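Local coordinates for protein D-ribitol-5-phosphate phosphatase (Bacteroides thetaiotaomicron, PDB 4JB3) that removes the phosphate from ribitol 5-phosphate and ribitol 1-phosphate, and also acts on a phosphorylated intermediate of riboflavin synthesis, at residues L129-P134 against Y163-K169. Sequence-based numbering, arbitrary orientation.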
loop_
_atom_site.group_PDB
_atom_site.type_symbol
_atom_site.label_atom_id
_atom_site.label_comp_id
_atom_site.label_asym_id
_atom_site.label_seq_id
_atom_site.Cartn_x
_atom_site.Cartn_y
_atom_site.Cartn_z
ATOM N N LEU A 129 6.140 -0.471 1.796
ATOM C CA LEU A 129 6.634 0.116 0.549
ATOM C C LEU A 129 5.441 0.186 -0.376
ATOM O O LEU A 129 4.928 -0.850 -0.814
ATOM C CB LEU A 129 7.757 -0.734 -0.056
ATOM C CG LEU A 129 8.308 -0.306 -1.421
ATOM C CD1 LEU A 129 9.017 1.039 -1.330
ATOM C CD2 LEU A 129 9.251 -1.362 -1.998
ATOM N N SER A 130 4.963 1.399 -0.651
ATOM C CA SER A 130 3.681 1.520 -1.324
ATOM C C SER A 130 3.554 2.703 -2.251
ATOM O O SER A 130 4.073 3.802 -1.978
ATOM C CB SER A 130 2.553 1.570 -0.289
ATOM O OG SER A 130 1.293 1.395 -0.923
ATOM N N ASN A 131 2.843 2.472 -3.349
ATOM C CA ASN A 131 2.342 3.554 -4.171
ATOM C C ASN A 131 1.138 4.171 -3.496
ATOM O O ASN A 131 0.097 3.520 -3.313
ATOM C CB ASN A 131 1.911 3.040 -5.538
ATOM C CG ASN A 131 3.065 2.585 -6.377
ATOM O OD1 ASN A 131 4.227 2.802 -6.035
ATOM N ND2 ASN A 131 2.755 1.945 -7.498
ATOM N N THR A 132 1.275 5.433 -3.125
ATOM C CA THR A 132 0.204 6.092 -2.419
ATOM C C THR A 132 0.322 7.599 -2.577
ATOM O O THR A 132 1.102 8.083 -3.396
ATOM C CB THR A 132 0.141 5.616 -0.932
ATOM O OG1 THR A 132 -1.090 6.037 -0.331
ATOM C CG2 THR A 132 1.332 6.127 -0.130
ATOM N N ASN A 133 -0.473 8.332 -1.804
ATOM C CA ASN A 133 -0.571 9.765 -1.971
ATOM C C ASN A 133 -1.033 10.400 -0.669
ATOM O O ASN A 133 -1.495 9.691 0.230
ATOM C CB ASN A 133 -1.491 10.088 -3.157
ATOM C CG ASN A 133 -2.905 9.636 -2.936
ATOM O OD1 ASN A 133 -3.622 10.192 -2.103
ATOM N ND2 ASN A 133 -3.323 8.621 -3.684
ATOM N N PRO A 134 -0.886 11.728 -0.546
ATOM C CA PRO A 134 -1.250 12.410 0.702
ATOM C C PRO A 134 -2.714 12.284 1.093
ATOM O O PRO A 134 -3.018 12.336 2.292
ATOM C CB PRO A 134 -0.915 13.875 0.407
ATOM C CG PRO A 134 0.159 13.813 -0.619
ATOM C CD PRO A 134 -0.183 12.629 -1.479
ATOM N N TYR A 163 5.105 8.912 -3.065
ATOM C CA TYR A 163 4.995 10.352 -3.321
ATOM C C TYR A 163 6.084 11.162 -2.623
ATOM O O TYR A 163 6.345 12.314 -2.992
ATOM C CB TYR A 163 3.591 10.873 -2.992
ATOM C CG TYR A 163 3.232 10.940 -1.527
ATOM C CD1 TYR A 163 3.475 12.088 -0.785
ATOM C CD2 TYR A 163 2.621 9.864 -0.891
ATOM C CE1 TYR A 163 3.128 12.156 0.559
ATOM C CE2 TYR A 163 2.252 9.928 0.447
ATOM C CZ TYR A 163 2.512 11.072 1.161
ATOM O OH TYR A 163 2.157 11.149 2.496
ATOM N N GLN A 164 6.733 10.562 -1.632
ATOM C CA GLN A 164 7.834 11.234 -0.957
ATOM C C GLN A 164 9.175 10.867 -1.567
ATOM O O GLN A 164 10.183 11.516 -1.296
ATOM C CB GLN A 164 7.831 10.871 0.522
ATOM C CG GLN A 164 6.625 11.394 1.252
ATOM C CD GLN A 164 6.749 11.211 2.743
ATOM O OE1 GLN A 164 7.255 10.196 3.205
ATOM N NE2 GLN A 164 6.302 12.201 3.504
ATOM N N LEU A 165 9.179 9.839 -2.410
ATOM C CA LEU A 165 10.421 9.307 -2.963
ATOM C C LEU A 165 10.630 9.591 -4.449
ATOM O O LEU A 165 11.741 9.408 -4.966
ATOM C CB LEU A 165 10.521 7.807 -2.685
ATOM C CG LEU A 165 10.476 7.449 -1.202
ATOM C CD1 LEU A 165 10.531 5.936 -1.029
ATOM C CD2 LEU A 165 11.641 8.113 -0.492
ATOM N N GLY A 166 9.578 10.022 -5.143
ATOM C CA GLY A 166 9.720 10.458 -6.526
ATOM C C GLY A 166 9.569 9.370 -7.580
ATOM O O GLY A 166 9.815 9.622 -8.766
ATOM N N HIS A 167 9.179 8.173 -7.163
ATOM C CA HIS A 167 9.020 7.045 -8.084
ATOM C C HIS A 167 7.879 6.185 -7.593
ATOM O O HIS A 167 7.627 6.127 -6.387
ATOM C CB HIS A 167 10.281 6.163 -8.101
ATOM C CG HIS A 167 11.538 6.893 -8.450
ATOM N ND1 HIS A 167 11.963 7.066 -9.749
ATOM C CD2 HIS A 167 12.472 7.478 -7.665
ATOM C CE1 HIS A 167 13.099 7.741 -9.750
ATOM N NE2 HIS A 167 13.433 7.996 -8.498
ATOM N N THR A 168 7.201 5.499 -8.512
ATOM C CA THR A 168 6.211 4.487 -8.151
ATOM C C THR A 168 6.681 3.099 -8.560
ATOM O O THR A 168 7.322 2.945 -9.611
ATOM C CB THR A 168 4.839 4.750 -8.811
ATOM O OG1 THR A 168 5.032 5.135 -10.179
ATOM C CG2 THR A 168 4.108 5.847 -8.082
ATOM N N LYS A 169 6.359 2.097 -7.740
ATOM C CA LYS A 169 6.546 0.699 -8.127
ATOM C C LYS A 169 5.796 0.516 -9.445
ATOM O O LYS A 169 4.702 1.061 -9.605
ATOM C CB LYS A 169 5.958 -0.236 -7.064
ATOM C CG LYS A 169 6.623 -0.123 -5.686
ATOM C CD LYS A 169 6.042 -1.178 -4.734
ATOM C CE LYS A 169 4.638 -0.796 -4.382
ATOM N NZ LYS A 169 4.004 -1.768 -3.468
HETATM O O HOH W 1 1.623 -0.056 -4.244
#
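Pro134 lies over one face of the Tyr163 ring in a CH-pi contact, its CD 3.7 Å from the ring centroid and almost straight above it. At the ring edge, close to the plane, are Thr132 CG2 and Thr132 O. Asn133 CA approaches obliquely, 3.4 Å from Tyr163 CD2. The phenol reaches this spot because Tyr163 CG sits between its own backbone N and carbonyl carbon (chi1 71°). With an alanine at Tyr163 the ring is gone, which would probably leave a gap beside Pro134 and Thr132 CG2 without its apolar neighbour.

The second flat group is the amide of Asn131, which reads the backbone of Lys169 with both ends. Lys169 N donates to Asn131 OD1 at 2.8 Å, in the carbonyl plane and on a lone pair, though the bond is bent (138°). Asn131 ND2 donates to Lys169 O at 3.0 Å, almost straight (169°). The two bonds, with a further one from ND2 to Tyr62 O, hold the amide's rotation. Thr168 CB packs against Asn131 OD1 at 3.4 Å.

The Lys169 chain bends at chi3 and passes Leu129. Lys169 NZ donates to Leu129 O at 3.0 Å. NZ also forms salt bridges with Asp30 and Asp193. Ser130 OG bonds to Asp30 as well. Asn133 is the N-cap of helix 134-140: its OD1 takes the N-H of Val136, while ND2 bonds to Glu72.

Asp30, probably the nucleophile, binds the sodium ion with Gly32 and Asp194. A serine ending the strand next to the nucleophile's strand, with a lysine reaching in from a following loop, is characteristic of the Rossmann-like HAD phosphatase active site.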